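Local coordinates for protein histone-lysine N-methyltransferase SETMAR (Homo sapiens, PDB 3BO5) that transfers methyl groups from S-adenosyl-L-methionine to lysines of histone H3 and, fused to a mariner transposase domain, serves in DNA double-strand break repair, at residues G20-P25 with K122-H127; A50-T55 with I224-P229; G80-D85 with E100-C105; C213-L218 with G251-L256. The protein carries 2 engineered substitutions. All coordinates share one frame; numbering follows the deposited sequence.

Interaction 1: G20-P25 with K122-H127; sequences GQENLP and KGLQFH. With GOL (glycerol), chain H.
At the junction where the N-terminal loop meets the chain passing from the zinc-binding pre-SET region into the SET domain, the carboxamide of N23 is held by two carbonyls of the 122-127 loop. Both hydrogens of N23 ND2 are used: one goes to K122 O at 2.8 Å, in the carbonyl plane and on a lone pair, the other to L124 O at 2.9 Å, from a donor tilted 27° from the carbonyl plane. Both acceptors lie close to the amide plane of N23, which fixes the rotation of that flat group. N23 OD1 instead faces a glycerol, probably from crystallisation, that bonds it weakly by O2; Q125 NE2 donates to glycerol O3 at 2.7 Å. The loop 122-127 leads directly into strand 128-132 of the SET-domain sheet, and 20-25 into strand 27-29, its parallel neighbour and an outermost strand. Next to N23, E22 OE2 accepts at 2.6 Å from a water that receives N-H groups from N23 and L124, while E22 OE1 bonds to Y40. E22 CB packs against L124 CD1 at 3.7 Å, and the bend at chi2 (-77°) lays CD beside the same leucine. Nearer the strands, L24 crosses H127 at about a right angle, CD1 lying over one face of the imidazole, 3.8 Å from the ring centroid, as a CH-pi contact. A second water donates to P25 O and F126 O.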
loop_
_atom_site.group_PDB
_atom_site.type_symbol
_atom_site.label_atom_id
_atom_site.label_comp_id
_atom_site.label_asym_id
_atom_site.label_seq_id
_atom_site.Cartn_x
_atom_site.Cartn_y
_atom_site.Cartn_z
ATOM N N GLY A 20 9.103 -11.000 11.914
ATOM C CA GLY A 20 8.267 -12.218 12.050
ATOM C C GLY A 20 6.765 -11.962 11.859
ATOM O O GLY A 20 5.940 -12.871 12.003
ATOM N N GLN A 21 6.419 -10.706 11.538
ATOM C CA GLN A 21 5.017 -10.239 11.523
ATOM C C GLN A 21 4.307 -10.410 10.188
ATOM O O GLN A 21 3.117 -10.139 10.094
ATOM C CB GLN A 21 4.875 -8.785 12.059
ATOM C CG GLN A 21 5.265 -8.613 13.562
ATOM C CD GLN A 21 5.153 -7.201 14.109
ATOM O OE1 GLN A 21 4.128 -6.550 14.004
ATOM N NE2 GLN A 21 6.218 -6.731 14.731
ATOM N N GLU A 22 5.020 -10.906 9.165
ATOM C CA GLU A 22 4.371 -11.160 7.860
ATOM C C GLU A 22 4.489 -12.640 7.562
ATOM O O GLU A 22 5.160 -13.351 8.295
ATOM C CB GLU A 22 5.081 -10.359 6.757
ATOM C CG GLU A 22 5.043 -8.853 7.048
ATOM C CD GLU A 22 3.721 -8.207 6.749
ATOM O OE1 GLU A 22 3.713 -6.955 6.875
ATOM O OE2 GLU A 22 2.680 -8.889 6.394
ATOM N N ASN A 23 3.868 -13.067 6.490
ATOM C CA ASN A 23 3.906 -14.484 6.143
ATOM C C ASN A 23 5.277 -15.003 5.861
ATOM O O ASN A 23 5.535 -16.188 6.065
ATOM C CB ASN A 23 3.106 -14.717 4.898
ATOM C CG ASN A 23 1.635 -14.512 5.103
ATOM O OD1 ASN A 23 1.101 -14.649 6.252
ATOM N ND2 ASN A 23 0.959 -14.170 4.026
ATOM N N LEU A 24 6.092 -14.097 5.295
ATOM C CA LEU A 24 7.463 -14.391 4.898
ATOM C C LEU A 24 8.372 -13.340 5.489
ATOM O O LEU A 24 7.936 -12.217 5.816
ATOM C CB LEU A 24 7.549 -14.391 3.388
ATOM C CG LEU A 24 6.682 -15.386 2.653
ATOM C CD1 LEU A 24 6.752 -15.119 1.221
ATOM C CD2 LEU A 24 7.137 -16.866 2.957
ATOM N N PRO A 25 9.619 -13.695 5.715
ATOM C CA PRO A 25 10.597 -12.707 6.187
ATOM C C PRO A 25 10.883 -11.725 5.065
ATOM O O PRO A 25 10.641 -12.038 3.884
ATOM C CB PRO A 25 11.866 -13.533 6.384
ATOM C CG PRO A 25 11.368 -14.989 6.395
ATOM C CD PRO A 25 10.164 -15.062 5.611
ATOM N N LYS A 122 -4.818 -12.036 2.740
ATOM C CA LYS A 122 -3.923 -13.180 2.859
ATOM C C LYS A 122 -2.477 -12.782 3.161
ATOM O O LYS A 122 -1.689 -13.633 3.513
ATOM C CB LYS A 122 -3.959 -14.008 1.566
ATOM C CG LYS A 122 -5.289 -14.729 1.320
ATOM C CD LYS A 122 -5.825 -15.332 2.616
ATOM C CE LYS A 122 -6.862 -16.391 2.278
ATOM N NZ LYS A 122 -7.940 -16.553 3.321
ATOM N N GLY A 123 -2.133 -11.523 2.934
ATOM C CA GLY A 123 -0.776 -11.044 3.272
ATOM C C GLY A 123 0.262 -11.281 2.204
ATOM O O GLY A 123 -0.087 -11.546 1.012
ATOM N N LEU A 124 1.517 -11.172 2.620
ATOM C CA LEU A 124 2.641 -11.209 1.644
ATOM C C LEU A 124 2.765 -12.579 1.070
ATOM O O LEU A 124 2.654 -13.576 1.803
ATOM C CB LEU A 124 3.995 -10.854 2.306
ATOM C CG LEU A 124 4.016 -9.496 2.980
ATOM C CD1 LEU A 124 5.460 -9.154 3.230
ATOM C CD2 LEU A 124 3.366 -8.369 2.132
ATOM N N GLN A 125 3.078 -12.627 -0.219
ATOM C CA GLN A 125 3.227 -13.939 -0.914
ATOM C C GLN A 125 4.552 -14.077 -1.609
ATOM O O GLN A 125 4.802 -15.114 -2.287
ATOM C CB GLN A 125 2.109 -14.124 -1.910
ATOM C CG GLN A 125 0.712 -14.018 -1.247
ATOM C CD GLN A 125 0.463 -15.138 -0.279
ATOM O OE1 GLN A 125 0.881 -16.262 -0.555
ATOM N NE2 GLN A 125 -0.370 -14.910 0.730
ATOM N N PHE A 126 5.384 -13.047 -1.488
ATOM C CA PHE A 126 6.737 -13.059 -2.099
ATOM C C PHE A 126 7.771 -12.652 -1.088
ATOM O O PHE A 126 7.444 -12.001 -0.108
ATOM C CB PHE A 126 6.779 -12.105 -3.290
ATOM C CG PHE A 126 5.736 -12.415 -4.341
ATOM C CD1 PHE A 126 5.989 -13.481 -5.244
ATOM C CD2 PHE A 126 4.532 -11.718 -4.399
ATOM C CE1 PHE A 126 5.015 -13.819 -6.213
ATOM C CE2 PHE A 126 3.574 -11.989 -5.325
ATOM C CZ PHE A 126 3.782 -13.072 -6.245
ATOM N N HIS A 127 9.032 -13.013 -1.370
ATOM C CA HIS A 127 10.137 -12.625 -0.534
ATOM C C HIS A 127 10.692 -11.300 -1.052
ATOM O O HIS A 127 11.210 -11.248 -2.182
ATOM C CB HIS A 127 11.201 -13.720 -0.611
ATOM C CG HIS A 127 10.777 -14.983 0.052
ATOM N ND1 HIS A 127 9.995 -15.922 -0.579
ATOM C CD2 HIS A 127 11.016 -15.450 1.301
ATOM C CE1 HIS A 127 9.774 -16.929 0.254
ATOM N NE2 HIS A 127 10.367 -16.666 1.398
HETATM C C1 GOL H . 1.006 -17.890 3.433
HETATM O O1 GOL H . 2.133 -18.166 4.221
HETATM C C2 GOL H . -0.274 -17.715 4.262
HETATM O O2 GOL H . -0.171 -17.582 5.683
HETATM C C3 GOL H . -1.099 -16.584 3.680
HETATM O O3 GOL H . -1.319 -16.863 2.333
HETATM O O HOH W 1 1.859 -11.228 5.494
HETATM O O HOH W 2 8.920 -10.762 2.039
#

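Interaction 2: A50-T55 with I224-P229; sequences ADIDPT and IDSMVP
V228 forms the tight centre of this contact, its two methyls divided between I52 and P54. V228 CG2 meets I52 CG2 at 3.7 Å, the two side chains sliding past each other in opposite directions. V228 CB packs on P54 CB at 3.8 Å, and CG1, anti to the backbone N (chi1 -175°), also leans on the proline ring. P54 is buried; its carbonyl oxygen approaches S226 CB to 3.2 Å. Farther out the fit is looser: I52 CD1 comes only to 4.4 Å from M227 CB, whose chain then runs away toward F59 and M193.

On the polar side water takes over. One water donates to D53 O and accepts from S226 OG at 2.6 Å, a second donates to P54 O and V228 O, and a third donates to T55 O and, at 2.7 Å, to D225 OD2; D225 OD1 bonds to the backbone of V107. Each loop is also tied internally. The bond from T55 N to D53 OD1 makes an Asx turn, and T55 OG1 joins from the same face of the carboxylate; the D53 side chain sets off away from 224-229. S226 OG takes the N-H of V228 at 2.9 Å. That bond makes an ST turn within the loop joining the antiparallel strands 217-223 and 230-235, so the loop after strand 45-46, in the pre-SET part of the chain, rests on the tip of a SET-domain beta hairpin.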
loop_
_atom_site.group_PDB
_atom_site.type_symbol
_atom_site.label_atom_id
_atom_site.label_comp_id
_atom_site.label_asym_id
_atom_site.label_seq_id
_atom_site.Cartn_x
_atom_site.Cartn_y
_atom_site.Cartn_z
ATOM N N ALA A 50 -7.480 9.885 14.313
ATOM C CA ALA A 50 -8.321 8.933 13.632
ATOM C C ALA A 50 -9.700 8.930 14.322
ATOM O O ALA A 50 -9.773 8.864 15.529
ATOM C CB ALA A 50 -7.672 7.570 13.744
ATOM N N ASP A 51 -10.763 8.957 13.561
ATOM C CA ASP A 51 -12.108 8.837 14.127
ATOM C C ASP A 51 -12.700 7.464 13.910
ATOM O O ASP A 51 -13.718 7.144 14.510
ATOM C CB ASP A 51 -13.030 9.948 13.656
ATOM C CG ASP A 51 -13.218 9.965 12.148
ATOM O OD1 ASP A 51 -12.281 9.625 11.400
ATOM O OD2 ASP A 51 -14.313 10.365 11.706
ATOM N N ILE A 52 -11.998 6.614 13.164
ATOM C CA ILE A 52 -12.448 5.248 12.858
ATOM C C ILE A 52 -11.254 4.295 13.159
ATOM O O ILE A 52 -10.172 4.517 12.605
ATOM C CB ILE A 52 -12.872 5.111 11.366
ATOM C CG1 ILE A 52 -13.975 6.158 11.000
ATOM C CG2 ILE A 52 -13.316 3.657 11.063
ATOM C CD1 ILE A 52 -14.444 6.131 9.535
ATOM N N ASP A 53 -11.440 3.286 14.024
ATOM C CA ASP A 53 -10.384 2.371 14.350
ATOM C C ASP A 53 -10.279 1.391 13.199
ATOM O O ASP A 53 -11.232 0.674 12.921
ATOM C CB ASP A 53 -10.718 1.661 15.666
ATOM C CG ASP A 53 -9.741 0.583 16.042
ATOM O OD1 ASP A 53 -8.895 0.113 15.217
ATOM O OD2 ASP A 53 -9.771 0.224 17.270
ATOM N N PRO A 54 -9.116 1.385 12.514
ATOM C CA PRO A 54 -9.089 0.626 11.261
ATOM C C PRO A 54 -9.179 -0.863 11.492
ATOM O O PRO A 54 -9.324 -1.640 10.523
ATOM C CB PRO A 54 -7.705 0.973 10.678
ATOM C CG PRO A 54 -6.898 1.281 11.891
ATOM C CD PRO A 54 -7.850 2.092 12.738
ATOM N N THR A 55 -9.062 -1.310 12.750
ATOM C CA THR A 55 -9.136 -2.737 13.076
ATOM C C THR A 55 -10.565 -3.204 13.387
ATOM O O THR A 55 -10.803 -4.414 13.494
ATOM C CB THR A 55 -8.208 -3.075 14.284
ATOM O OG1 THR A 55 -8.786 -2.538 15.486
ATOM C CG2 THR A 55 -6.798 -2.479 14.059
ATOM N N ILE A 224 -11.975 -4.283 3.607
ATOM C CA ILE A 224 -12.128 -5.652 4.069
ATOM C C ILE A 224 -13.089 -5.595 5.271
ATOM O O ILE A 224 -14.292 -5.611 5.091
ATOM C CB ILE A 224 -10.820 -6.314 4.411
ATOM C CG1 ILE A 224 -9.844 -6.126 3.192
ATOM C CG2 ILE A 224 -11.029 -7.830 4.759
ATOM C CD1 ILE A 224 -8.517 -6.871 3.277
ATOM N N ASP A 225 -12.534 -5.508 6.474
ATOM C CA ASP A 225 -13.423 -5.404 7.655
ATOM C C ASP A 225 -13.937 -4.011 7.932
ATOM O O ASP A 225 -15.020 -3.823 8.434
ATOM C CB ASP A 225 -12.696 -5.893 8.899
ATOM C CG ASP A 225 -12.331 -7.358 8.855
ATOM O OD1 ASP A 225 -13.022 -8.111 8.237
ATOM O OD2 ASP A 225 -11.363 -7.805 9.526
ATOM N N SER A 226 -13.112 -3.033 7.597
ATOM C CA SER A 226 -13.246 -1.645 8.011
ATOM C C SER A 226 -13.523 -0.665 6.916
ATOM O O SER A 226 -13.060 -0.814 5.773
ATOM C CB SER A 226 -11.903 -1.279 8.707
ATOM O OG SER A 226 -11.878 0.092 9.106
ATOM N N MET A 227 -14.212 0.428 7.273
ATOM C CA MET A 227 -14.321 1.558 6.368
ATOM C C MET A 227 -12.950 2.200 6.010
ATOM O O MET A 227 -12.832 2.874 4.993
ATOM C CB MET A 227 -15.198 2.654 7.003
ATOM C CG MET A 227 -15.590 3.662 6.023
ATOM S SD MET A 227 -16.779 3.072 4.794
ATOM C CE MET A 227 -16.861 4.500 3.753
ATOM N N VAL A 228 -11.967 2.024 6.881
ATOM C CA VAL A 228 -10.604 2.503 6.604
ATOM C C VAL A 228 -9.994 1.523 5.560
ATOM O O VAL A 228 -9.797 0.314 5.869
ATOM C CB VAL A 228 -9.731 2.497 7.807
ATOM C CG1 VAL A 228 -8.356 3.156 7.394
ATOM C CG2 VAL A 228 -10.395 3.454 8.855
ATOM N N PRO A 229 -9.725 2.027 4.369
ATOM C CA PRO A 229 -9.246 1.087 3.355
ATOM C C PRO A 229 -7.812 0.651 3.536
ATOM O O PRO A 229 -6.985 1.365 4.106
ATOM C CB PRO A 229 -9.307 1.897 2.055
ATOM C CG PRO A 229 -8.932 3.280 2.506
ATOM C CD PRO A 229 -9.842 3.386 3.810
HETATM O O HOH W 3 -13.345 0.295 11.239
HETATM O O HOH W 4 -8.390 -0.904 7.869
HETATM O O HOH W 5 -10.075 -6.037 11.122
#

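Interaction 3: G80-D85 with E100-C105; sequences GENYDD and EPVFEC. With ZN (zinc ion), chain B; ZN (zinc ion), chain C.
E104 OE2 is gripped from two directions: Y83 OH donates to it at 2.6 Å in a bond of weak geometry, and the backbone N-H of V120 is its stronger partner. Both segments belong to the pre-SET domain, whose cysteines hold a triangular cluster of three zinc ions. The tyrosine ring and the carboxylate stand nearly perpendicular, at 87°, and E104 CG lies in plane at the ring edge; one face of the ring carries CB of the preceding N82. E104, extended beyond CG, uses OE1 for Q121. V102, on the short strand 102-103 that pairs in parallel with 217-223, packs CG1 against N82 CG at 3.6 Å, the two side chains running in opposite directions. N82 ND2 donates to N117 OD1 and, at 3.0 Å, to a water that also accepts from F103 N; N82 OD1 faces another water near P101 O. One residue beyond E104, C105 SG bridges two zinc ions, 2.4 Å from each.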
loop_
_atom_site.group_PDB
_atom_site.type_symbol
_atom_site.label_atom_id
_atom_site.label_comp_id
_atom_site.label_asym_id
_atom_site.label_seq_id
_atom_site.Cartn_x
_atom_site.Cartn_y
_atom_site.Cartn_z
ATOM N N GLY A 80 -18.480 -6.776 -10.069
ATOM C CA GLY A 80 -17.832 -7.833 -10.814
ATOM C C GLY A 80 -16.707 -8.357 -9.934
ATOM O O GLY A 80 -16.501 -7.880 -8.806
ATOM N N GLU A 81 -15.986 -9.336 -10.424
ATOM C CA GLU A 81 -14.934 -9.945 -9.642
ATOM C C GLU A 81 -13.792 -8.967 -9.558
ATOM O O GLU A 81 -13.500 -8.289 -10.541
ATOM C CB GLU A 81 -14.471 -11.241 -10.269
ATOM C CG GLU A 81 -15.546 -12.330 -10.125
ATOM C CD GLU A 81 -15.005 -13.695 -10.559
ATOM O OE1 GLU A 81 -14.786 -13.858 -11.781
ATOM O OE2 GLU A 81 -14.735 -14.559 -9.667
ATOM N N ASN A 82 -13.139 -8.886 -8.403
ATOM C CA ASN A 82 -11.972 -8.037 -8.309
ATOM C C ASN A 82 -10.753 -8.787 -8.785
ATOM O O ASN A 82 -9.812 -8.146 -9.323
ATOM C CB ASN A 82 -11.767 -7.643 -6.851
ATOM C CG ASN A 82 -12.858 -6.787 -6.348
ATOM O OD1 ASN A 82 -13.174 -5.735 -6.932
ATOM N ND2 ASN A 82 -13.497 -7.219 -5.247
ATOM N N TYR A 83 -10.747 -10.092 -8.563
ATOM C CA TYR A 83 -9.553 -10.866 -8.782
ATOM C C TYR A 83 -9.876 -12.073 -9.645
ATOM O O TYR A 83 -11.014 -12.588 -9.638
ATOM C CB TYR A 83 -8.982 -11.385 -7.462
ATOM C CG TYR A 83 -8.805 -10.260 -6.441
ATOM C CD1 TYR A 83 -7.814 -9.280 -6.627
ATOM C CD2 TYR A 83 -9.645 -10.183 -5.318
ATOM C CE1 TYR A 83 -7.608 -8.258 -5.685
ATOM C CE2 TYR A 83 -9.437 -9.158 -4.358
ATOM C CZ TYR A 83 -8.435 -8.203 -4.570
ATOM O OH TYR A 83 -8.270 -7.227 -3.650
ATOM N N ASP A 84 -8.846 -12.528 -10.356
ATOM C CA ASP A 84 -8.962 -13.794 -11.053
ATOM C C ASP A 84 -8.560 -14.969 -10.218
ATOM O O ASP A 84 -8.317 -14.874 -9.019
ATOM C CB ASP A 84 -8.208 -13.776 -12.405
ATOM C CG ASP A 84 -6.745 -13.717 -12.269
ATOM O OD1 ASP A 84 -6.181 -14.148 -11.231
ATOM O OD2 ASP A 84 -6.136 -13.295 -13.286
ATOM N N ASP A 85 -8.577 -16.148 -10.856
ATOM C CA ASP A 85 -8.370 -17.348 -10.109
ATOM C C ASP A 85 -6.932 -17.490 -9.615
ATOM O O ASP A 85 -6.689 -18.332 -8.715
ATOM C CB ASP A 85 -8.801 -18.595 -10.903
ATOM C CG ASP A 85 -8.634 -19.859 -10.098
ATOM O OD1 ASP A 85 -9.338 -20.001 -9.082
ATOM O OD2 ASP A 85 -7.775 -20.684 -10.446
ATOM N N GLU A 100 -14.854 1.828 -9.648
ATOM C CA GLU A 100 -15.636 0.910 -8.805
ATOM C C GLU A 100 -14.863 0.538 -7.521
ATOM O O GLU A 100 -13.759 -0.007 -7.591
ATOM C CB GLU A 100 -15.970 -0.349 -9.587
ATOM C CG GLU A 100 -16.860 -0.149 -10.818
ATOM C CD GLU A 100 -16.559 -1.182 -11.907
ATOM O OE1 GLU A 100 -15.522 -1.899 -11.808
ATOM O OE2 GLU A 100 -17.355 -1.271 -12.874
ATOM N N PRO A 101 -15.471 0.785 -6.361
ATOM C CA PRO A 101 -14.801 0.476 -5.091
ATOM C C PRO A 101 -14.626 -1.028 -4.902
ATOM O O PRO A 101 -15.487 -1.838 -5.318
ATOM C CB PRO A 101 -15.716 1.086 -4.028
ATOM C CG PRO A 101 -17.082 1.127 -4.683
ATOM C CD PRO A 101 -16.817 1.350 -6.162
ATOM N N VAL A 102 -13.496 -1.402 -4.320
ATOM C CA VAL A 102 -13.152 -2.790 -4.117
ATOM C C VAL A 102 -13.404 -3.203 -2.673
ATOM O O VAL A 102 -12.842 -2.590 -1.704
ATOM C CB VAL A 102 -11.651 -3.092 -4.397
ATOM C CG1 VAL A 102 -11.286 -4.533 -4.075
ATOM C CG2 VAL A 102 -11.281 -2.761 -5.891
ATOM N N PHE A 103 -14.266 -4.230 -2.546
ATOM C CA PHE A 103 -14.489 -4.846 -1.239
ATOM C C PHE A 103 -14.081 -6.288 -1.312
ATOM O O PHE A 103 -14.516 -6.973 -2.188
ATOM C CB PHE A 103 -15.981 -4.763 -0.886
ATOM C CG PHE A 103 -16.404 -3.385 -0.573
ATOM C CD1 PHE A 103 -16.441 -2.952 0.766
ATOM C CD2 PHE A 103 -16.787 -2.520 -1.609
ATOM C CE1 PHE A 103 -16.833 -1.633 1.077
ATOM C CE2 PHE A 103 -17.194 -1.184 -1.298
ATOM C CZ PHE A 103 -17.215 -0.781 0.018
ATOM N N GLU A 104 -13.220 -6.715 -0.412
ATOM C CA GLU A 104 -12.966 -8.178 -0.216
ATOM C C GLU A 104 -13.996 -8.780 0.734
ATOM O O GLU A 104 -14.561 -8.091 1.607
ATOM C CB GLU A 104 -11.546 -8.425 0.344
ATOM C CG GLU A 104 -10.521 -8.062 -0.699
ATOM C CD GLU A 104 -9.134 -8.677 -0.433
ATOM O OE1 GLU A 104 -8.906 -9.372 0.603
ATOM O OE2 GLU A 104 -8.293 -8.351 -1.304
ATOM N N CYS A 105 -14.172 -10.115 0.623
ATOM C CA CYS A 105 -14.918 -10.813 1.672
ATOM C C CYS A 105 -14.101 -10.687 2.963
ATOM O O CYS A 105 -12.891 -10.522 2.932
ATOM C CB CYS A 105 -15.190 -12.231 1.241
ATOM S SG CYS A 105 -16.378 -12.277 -0.024
HETATM ZN ZN ZN B . -18.219 -11.454 1.184
HETATM ZN ZN ZN C . -16.472 -14.614 -0.367
HETATM O O HOH W 6 -15.892 -5.514 -4.489
HETATM O O HOH W 7 -15.124 -3.868 -7.427
#

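Interaction 4: C213-L218 with G251-L256; sequences CEPNLL and GRYLNL. With ZN (zinc ion), chain E.
P215 and Y253 carry this contact, and the approach to them starts at C213, whose SG binds a zinc ion at 2.4 Å together with C274, C276 and C281, joining the SET domain to the post-SET cysteines. E214 points away from 251-256, its OE2 bonded to S280. At P215 the chain meets the tyrosine: CG sits over one face of the ring, toward the rim, 3.8 Å from the centroid and 24° off the normal, a CH-pi contact. Y253 CG stands anti to its backbone N (chi1 -179°) and touches P215 CG at 3.6 Å. The opposite face is covered by L254 CG, placed over the ring centre, so the tyrosine is sandwiched between a proline and its own neighbour. That folding-back belongs to a type II beta turn from R252 to N255, closed by N255 N to R252 O at 2.9 Å, with L254 at positive phi; N255 ND2 also donates to G251 O at 3.0 Å. The N216 side chain leaves away from 251-256, and its amide bonds to S246, E243 and E244. Strand 217-223 then begins: L217 O passes Y253 CD2 at 3.7 Å while its side chain faces L245. Last, L218 CD1 reaches Y253 O at 3.2 Å and L254 CB at 4.0 Å.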
loop_
_atom_site.group_PDB
_atom_site.type_symbol
_atom_site.label_atom_id
_atom_site.label_comp_id
_atom_site.label_asym_id
_atom_site.label_seq_id
_atom_site.Cartn_x
_atom_site.Cartn_y
_atom_site.Cartn_z
ATOM N N CYS A 213 8.451 7.573 -11.662
ATOM C CA CYS A 213 7.579 8.189 -12.636
ATOM C C CYS A 213 6.955 7.147 -13.568
ATOM O O CYS A 213 6.008 7.448 -14.284
ATOM C CB CYS A 213 8.472 9.195 -13.418
ATOM S SG CYS A 213 8.893 10.583 -12.340
ATOM N N GLU A 214 7.575 5.962 -13.588
ATOM C CA GLU A 214 7.068 4.836 -14.372
ATOM C C GLU A 214 7.153 3.647 -13.454
ATOM O O GLU A 214 7.982 2.768 -13.613
ATOM C CB GLU A 214 7.915 4.589 -15.621
ATOM C CG GLU A 214 7.727 5.608 -16.685
ATOM C CD GLU A 214 8.629 5.356 -17.903
ATOM O OE1 GLU A 214 9.156 4.209 -18.066
ATOM O OE2 GLU A 214 8.799 6.334 -18.675
ATOM N N PRO A 215 6.232 3.613 -12.504
ATOM C CA PRO A 215 6.399 2.608 -11.464
ATOM C C PRO A 215 5.924 1.266 -11.887
ATOM O O PRO A 215 5.245 1.114 -12.894
ATOM C CB PRO A 215 5.469 3.133 -10.375
ATOM C CG PRO A 215 4.377 3.819 -11.131
ATOM C CD PRO A 215 5.096 4.520 -12.228
ATOM N N ASN A 216 6.167 0.286 -11.009
ATOM C CA ASN A 216 5.675 -1.062 -11.339
ATOM C C ASN A 216 4.581 -1.568 -10.435
ATOM O O ASN A 216 4.149 -2.709 -10.594
ATOM C CB ASN A 216 6.827 -2.089 -11.397
ATOM C CG ASN A 216 7.667 -2.144 -10.156
ATOM O OD1 ASN A 216 7.287 -1.608 -9.084
ATOM N ND2 ASN A 216 8.872 -2.791 -10.260
ATOM N N LEU A 217 4.181 -0.725 -9.484
ATOM C CA LEU A 217 3.012 -1.051 -8.633
ATOM C C LEU A 217 1.912 -0.012 -8.871
ATOM O O LEU A 217 2.185 1.183 -9.122
ATOM C CB LEU A 217 3.361 -0.980 -7.162
ATOM C CG LEU A 217 4.474 -1.912 -6.758
ATOM C CD1 LEU A 217 4.819 -1.678 -5.287
ATOM C CD2 LEU A 217 4.165 -3.402 -7.072
ATOM N N LEU A 218 0.684 -0.491 -8.697
ATOM C CA LEU A 218 -0.501 0.323 -8.640
ATOM C C LEU A 218 -1.176 0.203 -7.272
ATOM O O LEU A 218 -1.423 -0.897 -6.850
ATOM C CB LEU A 218 -1.546 -0.108 -9.725
ATOM C CG LEU A 218 -2.855 0.652 -9.748
ATOM C CD1 LEU A 218 -2.688 2.148 -10.010
ATOM C CD2 LEU A 218 -3.835 -0.006 -10.819
ATOM N N GLY A 251 0.134 9.395 -7.301
ATOM C CA GLY A 251 -1.031 8.555 -7.465
ATOM C C GLY A 251 -1.642 8.622 -8.849
ATOM O O GLY A 251 -2.702 7.995 -9.073
ATOM N N ARG A 252 -0.955 9.316 -9.780
ATOM C CA ARG A 252 -1.536 9.436 -11.149
ATOM C C ARG A 252 -1.475 8.205 -12.026
ATOM O O ARG A 252 -2.372 7.999 -12.867
ATOM C CB ARG A 252 -0.900 10.582 -11.902
ATOM C CG ARG A 252 -1.372 11.882 -11.396
ATOM C CD ARG A 252 -0.718 12.869 -12.177
ATOM N NE ARG A 252 0.666 12.881 -11.767
ATOM C CZ ARG A 252 1.580 13.645 -12.322
ATOM N NH1 ARG A 252 1.204 14.474 -13.326
ATOM N NH2 ARG A 252 2.833 13.582 -11.861
ATOM N N TYR A 253 -0.434 7.389 -11.847
ATOM C CA TYR A 253 -0.223 6.186 -12.671
ATOM C C TYR A 253 -1.473 5.315 -12.752
ATOM O O TYR A 253 -1.995 4.786 -11.730
ATOM C CB TYR A 253 0.954 5.364 -12.115
ATOM C CG TYR A 253 1.278 4.121 -12.884
ATOM C CD1 TYR A 253 1.727 4.209 -14.194
ATOM C CD2 TYR A 253 1.186 2.867 -12.288
ATOM C CE1 TYR A 253 2.082 3.021 -14.921
ATOM C CE2 TYR A 253 1.526 1.705 -12.988
ATOM C CZ TYR A 253 1.940 1.797 -14.305
ATOM O OH TYR A 253 2.262 0.612 -14.998
ATOM N N LEU A 254 -1.979 5.150 -13.983
ATOM C CA LEU A 254 -3.125 4.269 -14.180
ATOM C C LEU A 254 -4.326 4.665 -13.344
ATOM O O LEU A 254 -5.165 3.819 -12.990
ATOM C CB LEU A 254 -2.778 2.769 -13.948
ATOM C CG LEU A 254 -1.651 2.196 -14.827
ATOM C CD1 LEU A 254 -1.463 0.692 -14.478
ATOM C CD2 LEU A 254 -1.970 2.326 -16.343
ATOM N N ASN A 255 -4.407 5.964 -13.040
ATOM C CA ASN A 255 -5.494 6.477 -12.239
ATOM C C ASN A 255 -6.357 7.325 -13.151
ATOM O O ASN A 255 -6.123 8.533 -13.345
ATOM C CB ASN A 255 -4.954 7.294 -11.068
ATOM C CG ASN A 255 -6.038 7.739 -10.141
ATOM O OD1 ASN A 255 -7.211 7.613 -10.470
ATOM N ND2 ASN A 255 -5.666 8.291 -8.985
ATOM N N LEU A 256 -7.336 6.666 -13.762
ATOM C CA LEU A 256 -7.997 7.269 -14.920
ATOM C C LEU A 256 -9.424 7.568 -14.634
ATOM O O LEU A 256 -10.223 7.745 -15.557
ATOM C CB LEU A 256 -7.831 6.372 -16.161
ATOM C CG LEU A 256 -6.397 6.068 -16.487
ATOM C CD1 LEU A 256 -6.350 4.982 -17.540
ATOM C CD2 LEU A 256 -5.642 7.351 -16.899
HETATM ZN ZN ZN E . 11.253 10.186 -11.872
#

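Interactions 2 and 3 touch directly: I224 CD1 lies 3.7 Å from E104 OE1, and I224 CG2 lies 3.7 Å from C105 O, so the hairpin loop borders the pre-SET zinc cluster. Along the chain, interaction 3 is nested inside the loops closed by interactions 1 and 2. Interactions 3 and 4, with centres about 19 Å apart, reach the same sheet through the neighbouring strands 102-103 and 217-223. Interaction 1 lies near the cluster, the K122 side chain about 9 Å from a bound zinc. Interaction 4 lies near the cofactor site: the P215 side chain is about 9 Å from S-adenosyl-L-homocysteine, and C213 binds the separate fourth zinc.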